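Local atomic coordinates of putative CRISPR-associated endoribonuclease-like protein Cas6 (Pyrococcus furiosus, PDB entry 3UFC), a protein that binds CRISPR RNA as a member of the Cas6 family, and probably serves in the CRISPR defence of the archaeon against mobile genetic elements. Residues 16-22 and 104-109; 23-27 and 231-235; 29-33 and 99-103; 119-123 and 238-242; 130-135 and 202-207. All blocks are in the same frame, centred on the assembly; numbering follows the deposited sequence.

Contact 1: residues 16-22 and 104-109; sequences PVIPFNY and IGDVGF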
# COMPACT_ATOMS: atom_id res chain seq x y z
N PRO A 16 5.42 -23.30 1.67
CA PRO A 16 3.97 -23.16 1.64
C PRO A 16 3.48 -22.40 0.40
O PRO A 16 4.26 -21.73 -0.28
CB PRO A 16 3.68 -22.40 2.93
CG PRO A 16 4.84 -21.47 3.00
CD PRO A 16 6.02 -22.37 2.65
N VAL A 17 2.19 -22.52 0.13
CA VAL A 17 1.58 -21.84 -1.00
C VAL A 17 0.50 -20.94 -0.42
O VAL A 17 -0.45 -21.43 0.19
CB VAL A 17 0.94 -22.82 -2.00
CG1 VAL A 17 0.35 -22.06 -3.18
CG2 VAL A 17 1.99 -23.81 -2.50
N ILE A 18 0.65 -19.63 -0.58
CA ILE A 18 -0.34 -18.69 -0.07
C ILE A 18 -1.22 -18.22 -1.21
O ILE A 18 -0.78 -18.17 -2.36
CB ILE A 18 0.32 -17.44 0.57
CG1 ILE A 18 1.12 -16.67 -0.49
CG2 ILE A 18 1.21 -17.85 1.72
CD1 ILE A 18 1.70 -15.34 0.00
N PRO A 19 -2.48 -17.88 -0.92
CA PRO A 19 -3.37 -17.41 -1.98
C PRO A 19 -2.89 -16.05 -2.48
O PRO A 19 -2.18 -15.34 -1.77
CB PRO A 19 -4.73 -17.34 -1.28
CG PRO A 19 -4.36 -17.03 0.14
CD PRO A 19 -3.18 -17.94 0.38
N PHE A 20 -3.26 -15.69 -3.71
CA PHE A 20 -2.84 -14.40 -4.27
C PHE A 20 -3.57 -13.22 -3.62
O PHE A 20 -2.98 -12.17 -3.40
CB PHE A 20 -3.12 -14.30 -5.77
CG PHE A 20 -2.55 -15.42 -6.60
CD1 PHE A 20 -3.35 -16.51 -6.96
CD2 PHE A 20 -1.25 -15.35 -7.09
CE1 PHE A 20 -2.86 -17.50 -7.81
CE2 PHE A 20 -0.75 -16.34 -7.94
CZ PHE A 20 -1.56 -17.42 -8.30
N ASN A 21 -4.86 -13.40 -3.35
CA ASN A 21 -5.72 -12.34 -2.81
C ASN A 21 -5.86 -12.29 -1.29
O ASN A 21 -6.94 -12.52 -0.76
CB ASN A 21 -7.10 -12.47 -3.45
CG ASN A 21 -7.04 -12.67 -4.95
OD1 ASN A 21 -6.67 -11.77 -5.70
ND2 ASN A 21 -7.38 -13.87 -5.40
N TYR A 22 -4.78 -11.93 -0.60
CA TYR A 22 -4.79 -11.88 0.86
C TYR A 22 -4.95 -10.49 1.46
O TYR A 22 -4.97 -10.35 2.69
CB TYR A 22 -3.50 -12.52 1.39
CG TYR A 22 -2.26 -11.89 0.80
CD1 TYR A 22 -1.83 -10.62 1.21
CD2 TYR A 22 -1.55 -12.53 -0.21
CE1 TYR A 22 -0.72 -10.01 0.62
CE2 TYR A 22 -0.45 -11.92 -0.81
CZ TYR A 22 -0.04 -10.67 -0.39
OH TYR A 22 1.04 -10.07 -1.01
N ILE A 104 -2.34 -16.21 6.59
CA ILE A 104 -2.63 -15.85 5.21
C ILE A 104 -3.14 -17.14 4.57
O ILE A 104 -2.37 -18.06 4.28
CB ILE A 104 -1.35 -15.37 4.45
CG1 ILE A 104 -0.89 -14.01 4.99
CG2 ILE A 104 -1.65 -15.23 2.97
CD1 ILE A 104 -0.40 -14.03 6.42
N GLY A 105 -4.45 -17.21 4.37
CA GLY A 105 -5.03 -18.42 3.81
C GLY A 105 -4.83 -19.51 4.85
O GLY A 105 -5.22 -19.33 6.01
N ASP A 106 -4.21 -20.61 4.47
CA ASP A 106 -3.97 -21.70 5.41
C ASP A 106 -2.52 -21.71 5.87
O ASP A 106 -2.06 -22.67 6.49
CB ASP A 106 -4.30 -23.05 4.76
CG ASP A 106 -5.75 -23.15 4.35
OD1 ASP A 106 -6.63 -23.08 5.24
OD2 ASP A 106 -6.02 -23.30 3.13
N VAL A 107 -1.79 -20.64 5.57
CA VAL A 107 -0.39 -20.54 5.94
C VAL A 107 -0.18 -19.58 7.11
O VAL A 107 -0.64 -18.44 7.09
CB VAL A 107 0.46 -20.05 4.75
CG1 VAL A 107 1.94 -20.07 5.11
CG2 VAL A 107 0.20 -20.93 3.54
N GLY A 108 0.50 -20.07 8.14
CA GLY A 108 0.78 -19.25 9.30
C GLY A 108 2.17 -18.65 9.20
O GLY A 108 3.06 -19.23 8.57
N PHE A 109 2.35 -17.48 9.80
CA PHE A 109 3.64 -16.79 9.79
C PHE A 109 3.95 -16.25 11.18
O PHE A 109 3.04 -15.91 11.94
CB PHE A 109 3.61 -15.59 8.83
CG PHE A 109 3.57 -15.96 7.37
CD1 PHE A 109 4.74 -16.01 6.63
CD2 PHE A 109 2.36 -16.24 6.74
CE1 PHE A 109 4.71 -16.33 5.27
CE2 PHE A 109 2.32 -16.56 5.39
CZ PHE A 109 3.50 -16.61 4.65
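Val107 pushes its two methyls into a shallow hollow lined by Pro16, Val17 and Ile18. CG1 rests against the pyrrolidine ring of Pro16, 3.6 Å from Pro16 CB, and the two side chains cross at about a right angle. CG2 fills the other end of the hollow, lying 3.4 Å from the backbone Val17 O and 3.7 Å from the branch methyl Ile18 CG2. That Ile18 methyl is itself a bump with two hosts: besides Val107 it meets the edge of the Phe109 ring, nearly in the ring plane, at 3.9 Å from Phe109 CZ. The residues 104 to 107 form a type II' turn, the tight hairpin that joins strand 101-104 to strand 107-116 at the margin of the five-stranded antiparallel sheet of the N-terminal Cas6 region, consistent with a ferredoxin-like domain. Strand 17-18 belongs to a different sheet, where it pairs with strand 69-72, and no hydrogen bond crosses to the hairpin. A second knob comes from Ile104. Its CG1 takes the place anti to the carbonyl carbon (chi1 -69°), leaving CG2 anti to the backbone N and aimed at the notch between Ile18 CB and Tyr22 CB, 3.6 Å from the latter. Tyr22 and Ile104 run side by side in the same direction, and the Tyr22 hydroxyl continues past the contact to the backbone N of Ile57. At the turn itself Gly105 presents its bare CA to the ring of Pro19, 3.9 Å from Pro19 CD. The Gly105 N is held by the carboxylate of Glu25.

Contact 2: residues 23-27 and 231-235; sequences NYELY and NLGFG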
# COMPACT_ATOMS: atom_id res chain seq x y z
N ASN A 23 -5.06 -9.47 0.63
CA ASN A 23 -5.16 -8.10 1.14
C ASN A 23 -6.12 -7.83 2.29
O ASN A 23 -5.71 -7.31 3.32
CB ASN A 23 -5.44 -7.12 -0.00
CG ASN A 23 -4.22 -6.85 -0.84
OD1 ASN A 23 -3.80 -7.69 -1.64
ND2 ASN A 23 -3.61 -5.69 -0.64
N TYR A 24 -7.39 -8.18 2.13
CA TYR A 24 -8.33 -7.90 3.21
C TYR A 24 -8.03 -8.66 4.49
O TYR A 24 -8.21 -8.13 5.59
CB TYR A 24 -9.77 -8.21 2.77
CG TYR A 24 -10.79 -7.65 3.72
CD1 TYR A 24 -10.97 -6.28 3.86
CD2 TYR A 24 -11.58 -8.50 4.50
CE1 TYR A 24 -11.90 -5.75 4.75
CE2 TYR A 24 -12.52 -7.98 5.40
CZ TYR A 24 -12.67 -6.61 5.51
OH TYR A 24 -13.60 -6.09 6.39
N GLU A 25 -7.57 -9.90 4.36
CA GLU A 25 -7.24 -10.72 5.52
C GLU A 25 -6.03 -10.13 6.27
O GLU A 25 -6.02 -10.06 7.49
CB GLU A 25 -6.93 -12.16 5.09
CG GLU A 25 -6.72 -13.10 6.27
CD GLU A 25 -6.48 -14.54 5.86
OE1 GLU A 25 -6.45 -15.41 6.76
OE2 GLU A 25 -6.33 -14.81 4.65
N LEU A 26 -5.03 -9.70 5.51
CA LEU A 26 -3.83 -9.10 6.10
C LEU A 26 -4.19 -7.77 6.77
O LEU A 26 -3.83 -7.51 7.92
CB LEU A 26 -2.77 -8.88 5.01
CG LEU A 26 -1.44 -8.23 5.42
CD1 LEU A 26 -0.86 -8.94 6.65
CD2 LEU A 26 -0.47 -8.30 4.25
N TYR A 27 -4.92 -6.94 6.04
CA TYR A 27 -5.40 -5.65 6.54
C TYR A 27 -6.14 -5.82 7.86
O TYR A 27 -5.89 -5.11 8.83
CB TYR A 27 -6.34 -5.04 5.50
CG TYR A 27 -7.31 -3.99 6.02
CD1 TYR A 27 -6.87 -2.72 6.38
CD2 TYR A 27 -8.67 -4.27 6.11
CE1 TYR A 27 -7.77 -1.74 6.80
CE2 TYR A 27 -9.58 -3.30 6.53
CZ TYR A 27 -9.12 -2.04 6.88
OH TYR A 27 -10.01 -1.07 7.26
N ASN A 231 -5.01 2.04 2.54
CA ASN A 231 -5.11 1.34 3.82
C ASN A 231 -5.40 -0.15 3.65
O ASN A 231 -5.24 -0.94 4.59
CB ASN A 231 -6.17 1.98 4.71
CG ASN A 231 -7.56 1.89 4.12
OD1 ASN A 231 -7.77 2.20 2.95
ND2 ASN A 231 -8.52 1.48 4.94
N LEU A 232 -5.81 -0.54 2.44
CA LEU A 232 -6.10 -1.95 2.16
C LEU A 232 -4.86 -2.62 1.58
O LEU A 232 -4.91 -3.77 1.15
CB LEU A 232 -7.27 -2.08 1.18
CG LEU A 232 -8.60 -1.49 1.64
CD1 LEU A 232 -9.65 -1.73 0.56
CD2 LEU A 232 -9.03 -2.12 2.96
N GLY A 233 -3.75 -1.89 1.57
CA GLY A 233 -2.50 -2.44 1.06
C GLY A 233 -2.17 -2.07 -0.37
O GLY A 233 -1.66 -2.91 -1.12
N PHE A 234 -2.43 -0.82 -0.74
CA PHE A 234 -2.16 -0.34 -2.09
C PHE A 234 -1.42 0.98 -2.15
O PHE A 234 -1.42 1.76 -1.20
CB PHE A 234 -3.48 -0.17 -2.86
CG PHE A 234 -4.18 -1.46 -3.15
CD1 PHE A 234 -5.09 -1.99 -2.24
CD2 PHE A 234 -3.91 -2.16 -4.32
CE1 PHE A 234 -5.73 -3.22 -2.49
CE2 PHE A 234 -4.53 -3.38 -4.59
CZ PHE A 234 -5.44 -3.91 -3.67
N GLY A 235 -0.79 1.22 -3.30
CA GLY A 235 -0.10 2.48 -3.54
C GLY A 235 1.19 2.79 -2.82
O GLY A 235 1.68 3.92 -2.90
O HOH W 1 -0.67 -5.27 -0.42
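Tyr27 lays one face of its ring against Leu232, whose CD2 methyl stands over the ring centre, 3.7 Å from the centroid and only 7° off the normal, a well-formed CH-pi contact. With CG anti to its backbone N (chi1 158°), Tyr27 carries the ring away from helix 23-37 and across the Leu232 branch. Asn231 meets the same ring differently: its side-chain amide plane is 87° from the ring plane, its backbone O approaches Tyr27 CD1 obliquely at 3.0 Å, and Asn231 ND2 is 3.8 Å from Tyr27 OH while bonding to the carbonyl of Leu45. These packings join the first turn of the helix, in the N-terminal Cas6 region, to the loop that precedes strand 237-239 in the C-terminal region, so the contact lies at the junction of the two halves of the protein. Asn23 supplies the polar part. Its ND2 gives a nearly straight hydrogen bond of 2.9 Å to Leu232 O, in the carbonyl plane and on a lone pair, with the acceptor close to the plane of the Asn23 amide. A water makes a bridge beside it, donating to Gly233 O at 2.7 Å and accepting a weak bond from Asn23 ND2. The rotation of the amide is further fixed by Arg56, which bonds to Asn23 OD1, and the Phe234 ring stands obliquely nearby, its CE1 3.7 Å from Asn23 ND2.

Contact 3: residues 29-33 and 99-103; sequences QIVEK and SPEFK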
# COMPACT_ATOMS: atom_id res chain seq x y z
N GLN A 29 -6.05 -8.26 10.10
CA GLN A 29 -5.19 -8.67 11.20
C GLN A 29 -4.36 -7.52 11.74
O GLN A 29 -4.19 -7.38 12.95
CB GLN A 29 -4.29 -9.83 10.77
CG GLN A 29 -5.08 -11.09 10.44
CD GLN A 29 -4.21 -12.18 9.86
OE1 GLN A 29 -3.47 -12.85 10.57
NE2 GLN A 29 -4.29 -12.35 8.54
N ILE A 30 -3.83 -6.68 10.86
CA ILE A 30 -3.04 -5.54 11.30
C ILE A 30 -3.92 -4.61 12.13
O ILE A 30 -3.53 -4.18 13.22
CB ILE A 30 -2.45 -4.75 10.09
CG1 ILE A 30 -1.50 -5.65 9.30
CG2 ILE A 30 -1.74 -3.49 10.58
CD1 ILE A 30 -1.01 -5.05 7.98
N VAL A 31 -5.11 -4.31 11.62
CA VAL A 31 -6.04 -3.43 12.33
C VAL A 31 -6.45 -4.05 13.67
O VAL A 31 -6.52 -3.37 14.70
CB VAL A 31 -7.31 -3.15 11.50
CG1 VAL A 31 -8.32 -2.36 12.33
CG2 VAL A 31 -6.95 -2.38 10.23
N GLU A 32 -6.73 -5.35 13.66
CA GLU A 32 -7.13 -6.05 14.87
C GLU A 32 -6.01 -5.95 15.91
O GLU A 32 -6.25 -5.60 17.07
CB GLU A 32 -7.43 -7.52 14.55
CG GLU A 32 -8.03 -8.33 15.69
CD GLU A 32 -7.03 -8.65 16.78
OE1 GLU A 32 -5.97 -9.23 16.46
OE2 GLU A 32 -7.30 -8.34 17.96
N LYS A 33 -4.78 -6.23 15.49
CA LYS A 33 -3.64 -6.17 16.41
C LYS A 33 -3.38 -4.76 16.94
O LYS A 33 -3.09 -4.59 18.13
CB LYS A 33 -2.39 -6.71 15.72
CG LYS A 33 -2.51 -8.19 15.34
CD LYS A 33 -1.31 -8.67 14.55
CE LYS A 33 -1.52 -10.10 14.08
NZ LYS A 33 -1.73 -11.03 15.24
N SER A 99 1.18 -9.48 19.51
CA SER A 99 0.53 -10.59 18.81
C SER A 99 1.25 -10.77 17.47
O SER A 99 0.73 -10.37 16.42
CB SER A 99 -0.95 -10.27 18.59
OG SER A 99 -1.62 -11.36 17.99
N PRO A 100 2.45 -11.37 17.49
CA PRO A 100 3.32 -11.64 16.34
C PRO A 100 2.95 -12.69 15.30
O PRO A 100 3.77 -13.01 14.45
CB PRO A 100 4.66 -11.95 17.00
CG PRO A 100 4.23 -12.70 18.23
CD PRO A 100 3.09 -11.83 18.74
N GLU A 101 1.73 -13.22 15.33
CA GLU A 101 1.36 -14.22 14.34
C GLU A 101 0.38 -13.72 13.28
O GLU A 101 -0.56 -12.98 13.59
CB GLU A 101 0.76 -15.46 15.02
CG GLU A 101 1.73 -16.26 15.86
CD GLU A 101 1.16 -17.60 16.29
OE1 GLU A 101 0.91 -18.45 15.40
OE2 GLU A 101 0.97 -17.81 17.50
N PHE A 102 0.61 -14.12 12.04
CA PHE A 102 -0.26 -13.75 10.93
C PHE A 102 -0.72 -14.99 10.18
O PHE A 102 0.05 -15.94 9.99
CB PHE A 102 0.45 -12.81 9.94
CG PHE A 102 0.51 -11.38 10.40
CD1 PHE A 102 1.64 -10.88 11.04
CD2 PHE A 102 -0.58 -10.53 10.19
CE1 PHE A 102 1.69 -9.55 11.47
CE2 PHE A 102 -0.54 -9.20 10.61
CZ PHE A 102 0.60 -8.71 11.26
N LYS A 103 -1.97 -14.98 9.75
CA LYS A 103 -2.55 -16.08 9.01
C LYS A 103 -2.93 -15.60 7.61
O LYS A 103 -3.73 -14.68 7.46
CB LYS A 103 -3.80 -16.59 9.75
CG LYS A 103 -4.46 -17.81 9.13
CD LYS A 103 -3.56 -19.04 9.23
CE LYS A 103 -4.32 -20.30 8.85
NZ LYS A 103 -3.46 -21.52 8.91
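Three oxygens grip the ammonium group of Lys33: Glu101 O, Ser99 OG and Ser99 O each lie 2.8 Å from Lys33 NZ. The bond to Glu101 O runs in the carbonyl plane, whereas the nitrogen sits well above the plane of the Ser99 carbonyl. A bend at the last torsion of the lysine (chi4 -59°), after an otherwise extended chain, swings the nitrogen down into this cluster. On the way the chain passes over one face of Phe102, with Lys33 CE 3.9 Å from the ring centroid in a CH-pi contact. The charge itself is 5.1 Å from the centroid and adds at most a weak attraction. Gln29 approaches the same strand one helical turn earlier and clasps the backbone of a single residue with both ends of its amide. Gln29 OE1 takes the N-H of Lys103 on a lone pair at 2.7 Å, in a nearly straight bond, and Gln29 NE2 donates to Lys103 O at 2.6 Å, tilted out of the carbonyl plane. The same NE2 also bonds to the carbonyl of Glu25. Ile30, next to Gln29 on the helix, also touches Phe102, at 3.9 Å from Ile30 CG1 to Phe102 CE2. Side chains of helix 23-37 thus capture Glu101 O and both backbone groups of Lys103 in the outermost strand 101-104, and the helix packs on the sheet, the short axes 10.0 Å apart, as helices do in a ferredoxin-like domain.

Contact 4: residues 119-123 and 238-242; sequences SKEIK and KIIEE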
# COMPACT_ATOMS: atom_id res chain seq x y z
N SER A 119 13.85 7.05 6.10
CA SER A 119 12.94 7.78 5.23
C SER A 119 13.79 8.70 4.37
O SER A 119 14.38 9.66 4.87
CB SER A 119 11.95 8.60 6.07
OG SER A 119 12.64 9.38 7.03
N LYS A 120 13.88 8.39 3.08
CA LYS A 120 14.68 9.18 2.16
C LYS A 120 14.11 10.57 1.90
O LYS A 120 12.91 10.79 2.05
CB LYS A 120 14.84 8.42 0.84
CG LYS A 120 15.48 7.05 1.04
CD LYS A 120 15.71 6.33 -0.28
CE LYS A 120 16.38 4.98 -0.04
NZ LYS A 120 16.57 4.22 -1.31
N GLU A 121 14.98 11.49 1.52
CA GLU A 121 14.57 12.86 1.24
C GLU A 121 13.70 12.92 -0.00
O GLU A 121 14.01 12.32 -1.03
CB GLU A 121 15.80 13.77 1.05
CG GLU A 121 15.46 15.13 0.45
CD GLU A 121 16.65 16.08 0.43
OE1 GLU A 121 17.76 15.67 0.03
OE2 GLU A 121 16.46 17.26 0.82
N ILE A 122 12.60 13.66 0.10
CA ILE A 122 11.68 13.82 -1.02
C ILE A 122 11.92 15.18 -1.67
O ILE A 122 11.93 16.21 -0.99
CB ILE A 122 10.22 13.75 -0.53
CG1 ILE A 122 10.00 12.45 0.25
CG2 ILE A 122 9.28 13.82 -1.73
CD1 ILE A 122 10.27 11.20 -0.55
N LYS A 123 12.11 15.18 -2.98
CA LYS A 123 12.35 16.43 -3.70
C LYS A 123 11.21 16.73 -4.66
O LYS A 123 10.18 16.05 -4.64
CB LYS A 123 13.69 16.33 -4.43
CG LYS A 123 14.87 16.19 -3.47
CD LYS A 123 15.81 15.08 -3.87
CE LYS A 123 16.58 15.41 -5.14
NZ LYS A 123 17.47 14.29 -5.57
N LYS A 238 8.60 3.13 -3.09
CA LYS A 238 9.93 3.32 -2.52
C LYS A 238 10.64 4.25 -3.50
O LYS A 238 10.20 4.40 -4.64
CB LYS A 238 10.70 2.00 -2.45
CG LYS A 238 11.04 1.41 -3.81
CD LYS A 238 11.86 0.14 -3.64
CE LYS A 238 12.11 -0.55 -4.97
NZ LYS A 238 12.87 -1.82 -4.78
N ILE A 239 11.71 4.89 -3.05
CA ILE A 239 12.48 5.78 -3.91
C ILE A 239 13.66 5.03 -4.51
O ILE A 239 14.28 4.20 -3.84
CB ILE A 239 13.02 6.99 -3.11
CG1 ILE A 239 11.87 7.93 -2.75
CG2 ILE A 239 14.08 7.73 -3.92
CD1 ILE A 239 12.27 9.08 -1.87
N ILE A 240 13.95 5.29 -5.78
CA ILE A 240 15.09 4.66 -6.43
C ILE A 240 15.94 5.77 -7.05
O ILE A 240 15.42 6.73 -7.61
CB ILE A 240 14.67 3.64 -7.52
CG1 ILE A 240 13.73 4.29 -8.52
CG2 ILE A 240 14.02 2.43 -6.88
CD1 ILE A 240 13.22 3.31 -9.57
N GLU A 241 17.26 5.64 -6.92
CA GLU A 241 18.18 6.65 -7.44
C GLU A 241 18.13 6.76 -8.96
O GLU A 241 18.25 7.86 -9.51
CB GLU A 241 19.61 6.33 -6.99
CG GLU A 241 19.74 6.05 -5.50
CD GLU A 241 19.09 7.11 -4.64
OE1 GLU A 241 19.41 8.31 -4.81
OE2 GLU A 241 18.26 6.75 -3.78
N GLU A 242 17.93 5.63 -9.64
CA GLU A 242 17.86 5.61 -11.10
C GLU A 242 17.49 4.22 -11.62
O GLU A 242 18.30 3.30 -11.60
CB GLU A 242 19.20 6.03 -11.71
CG GLU A 242 19.22 6.01 -13.23
CD GLU A 242 20.59 6.33 -13.81
OE1 GLU A 242 21.10 7.45 -13.56
OE2 GLU A 242 21.16 5.46 -14.51
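The last strand of the chain, 237-239, is one of the two outermost strands of the four-stranded antiparallel sheet in the C-terminal Cas6 domain, and here it receives the linker that leads from strand 107-116 into strand 125-130. Strand 237-239 pairs with strand 125-130, so the linker folds beside the very strand that its own continuation hydrogen-bonds. The contact lies at the surface, apolar at Ile239 and polar at the end of the lysine that runs past it. Ile239 is its centre, with its CD1 methyl directed at the linker. From one side this methyl meets the aliphatic root of Lys120, 3.8 Å from Lys120 CB, and it also lies 3.8 Å from the backbone Glu121 O. Ile122 and Ile239 both touch Tyr222 of helix 215-224. Lys120 and Ile239 slide past each other in opposite directions, since the lysine runs fully extended (chi1 -58°, then each later bond anti) along the isoleucine, and Lys120 CD comes to 4.0 Å from Ile239 CB. The length of that chain takes the ammonium group beyond the apolar patch to Ile239 O and the carboxylate of Glu241. The long distances suggest a loose pairing, and with Glu241 exposed, solvent may compete. Glu241 bends back at its second torsion (chi2 -50°) to bring its carboxylate round from the opposite direction, and Glu241 OE2 forms a long salt bridge of 3.9 Å with Lys120 NZ. Lys120 NZ also gives a weak hydrogen bond to Ile239 O at 3.4 Å.

Contact 5: residues 130-135 and 202-207; sequences TLSPIV and IRGSLM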
# COMPACT_ATOMS: atom_id res chain seq x y z
N THR A 130 6.65 1.03 -7.17
CA THR A 130 5.60 0.45 -6.33
C THR A 130 5.99 -0.78 -5.53
O THR A 130 6.69 -1.66 -6.02
CB THR A 130 4.36 0.07 -7.18
OG1 THR A 130 4.76 -0.75 -8.29
CG2 THR A 130 3.67 1.31 -7.71
N LEU A 131 5.53 -0.81 -4.28
CA LEU A 131 5.73 -1.96 -3.39
C LEU A 131 4.36 -2.66 -3.33
O LEU A 131 4.25 -3.81 -2.94
CB LEU A 131 6.19 -1.50 -2.00
CG LEU A 131 7.60 -0.88 -1.99
CD1 LEU A 131 7.98 -0.53 -0.56
CD2 LEU A 131 8.61 -1.87 -2.59
N SER A 132 3.32 -1.91 -3.69
CA SER A 132 1.94 -2.42 -3.78
C SER A 132 1.32 -1.60 -4.93
O SER A 132 1.69 -0.45 -5.13
CB SER A 132 1.17 -2.25 -2.46
OG SER A 132 1.18 -0.94 -1.94
N PRO A 133 0.40 -2.20 -5.70
CA PRO A 133 -0.25 -1.54 -6.84
C PRO A 133 -0.95 -0.21 -6.57
O PRO A 133 -1.62 -0.04 -5.56
CB PRO A 133 -1.24 -2.60 -7.35
CG PRO A 133 -0.67 -3.90 -6.86
CD PRO A 133 -0.18 -3.54 -5.47
N ILE A 134 -0.79 0.73 -7.49
CA ILE A 134 -1.43 2.03 -7.37
C ILE A 134 -2.82 1.95 -8.00
O ILE A 134 -2.98 1.52 -9.16
CB ILE A 134 -0.59 3.14 -8.03
CG1 ILE A 134 0.60 3.46 -7.12
CG2 ILE A 134 -1.43 4.39 -8.27
CD1 ILE A 134 1.58 4.47 -7.72
N VAL A 135 -3.83 2.34 -7.23
CA VAL A 135 -5.22 2.31 -7.67
C VAL A 135 -5.75 3.73 -7.88
O VAL A 135 -5.66 4.58 -6.99
CB VAL A 135 -6.11 1.60 -6.62
CG1 VAL A 135 -7.57 1.59 -7.08
CG2 VAL A 135 -5.61 0.17 -6.40
N ILE A 202 -9.99 -5.40 -7.59
CA ILE A 202 -9.47 -4.04 -7.62
C ILE A 202 -8.30 -4.13 -8.58
O ILE A 202 -7.40 -4.95 -8.39
CB ILE A 202 -8.99 -3.58 -6.24
CG1 ILE A 202 -10.18 -3.44 -5.29
CG2 ILE A 202 -8.27 -2.22 -6.37
CD1 ILE A 202 -9.85 -2.80 -3.95
N ARG A 203 -8.34 -3.33 -9.63
CA ARG A 203 -7.28 -3.34 -10.63
C ARG A 203 -6.39 -2.13 -10.42
O ARG A 203 -6.87 -1.01 -10.22
CB ARG A 203 -7.88 -3.32 -12.04
CG ARG A 203 -8.50 -4.65 -12.45
CD ARG A 203 -9.36 -4.48 -13.69
NE ARG A 203 -10.77 -4.71 -13.38
CZ ARG A 203 -11.30 -5.91 -13.16
NH1 ARG A 203 -10.53 -6.99 -13.24
NH2 ARG A 203 -12.58 -6.03 -12.85
N GLY A 204 -5.09 -2.36 -10.46
CA GLY A 204 -4.14 -1.28 -10.26
C GLY A 204 -2.90 -1.44 -11.12
O GLY A 204 -2.83 -2.31 -11.99
N SER A 205 -1.91 -0.61 -10.85
CA SER A 205 -0.69 -0.64 -11.63
C SER A 205 0.58 -0.81 -10.80
O SER A 205 0.80 -0.08 -9.83
CB SER A 205 -0.56 0.66 -12.43
OG SER A 205 -1.74 0.93 -13.17
N LEU A 206 1.39 -1.79 -11.17
CA LEU A 206 2.68 -1.97 -10.53
C LEU A 206 3.46 -1.06 -11.48
O LEU A 206 3.36 -1.21 -12.69
CB LEU A 206 3.15 -3.42 -10.62
CG LEU A 206 2.48 -4.34 -9.58
CD1 LEU A 206 2.92 -5.79 -9.78
CD2 LEU A 206 2.87 -3.87 -8.18
N MET A 207 4.20 -0.10 -10.95
CA MET A 207 4.89 0.80 -11.86
C MET A 207 6.08 1.56 -11.29
O MET A 207 6.25 1.69 -10.08
CB MET A 207 3.87 1.82 -12.39
CG MET A 207 3.13 2.60 -11.28
SD MET A 207 1.64 3.57 -11.79
CE MET A 207 2.38 5.08 -12.38
O HOH W 2 -3.41 2.43 -11.72
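Thr130 lies over the backbone of Met207, its CG2 methyl 3.8 Å from Met207 CG and its hydroxyl turned down to the main chain. With OG1 between the backbone N and the carbonyl carbon (chi1 52°), the hydroxyl oxygen accepts the N-H of Met207 at 2.8 Å, while Thr130 N donates to Met207 O at 3.0 Å, nearly along the C=O axis. A side-chain oxygen therefore replaces one backbone bond of a regular antiparallel pair. Strands 125-130 and 200-213 are neighbours in the four-stranded antiparallel sheet of the C-terminal Cas6 region. The chain then loops away through Leu131 and Ser132, returns at Ile134 and leads on to strand 136-142. Ile134 forms a single hydrogen-bonded antiparallel bridge with Ser205: Ile134 N to Ser205 O and Ser205 N to Ile134 O, each 2.9 Å. Pro133 sits beside Leu206, pointing the same way, with Pro133 CG 3.8 Å from Leu206 CD2. Val135 and Ile202 cross at about a right angle, their CG2 methyls 3.6 Å apart. Gly204 brings its CA to 3.2 Å from Ile134 O, as its missing side chain permits. A water links Ile134 O and Ser205 OG, 2.7 Å from the latter. Two separated pairs of hydrogen bonds thus hold the segment, and the backbone groups of Ile134, Ser205 and Met207, in largely buried surroundings, find partners although the strand pairing is interrupted.

Overall arrangement
Contacts 1, 2 and 5 are buried, contact 3 is partly so, and contact 4 lies at the surface about 31 Å from contact 1, centre to centre. Contacts 1 and 3 use the same hairpin of strands 101-104 and 107-116, yet one has no hydrogen bond across it and packs by hydrocarbon, while the other is rich in polar grips on backbone. Helix 23-37 serves both contacts 2 and 3, and Glu25 reaches from it to Gly105 of contact 1. Contacts 4 and 5 reach the same C-terminal sheet, the first through packing of Ile239 and a long salt bridge, the second through backbone bonds. Contact 2 spans the two family regions and touches contact 5 through Gly235 and Pro133.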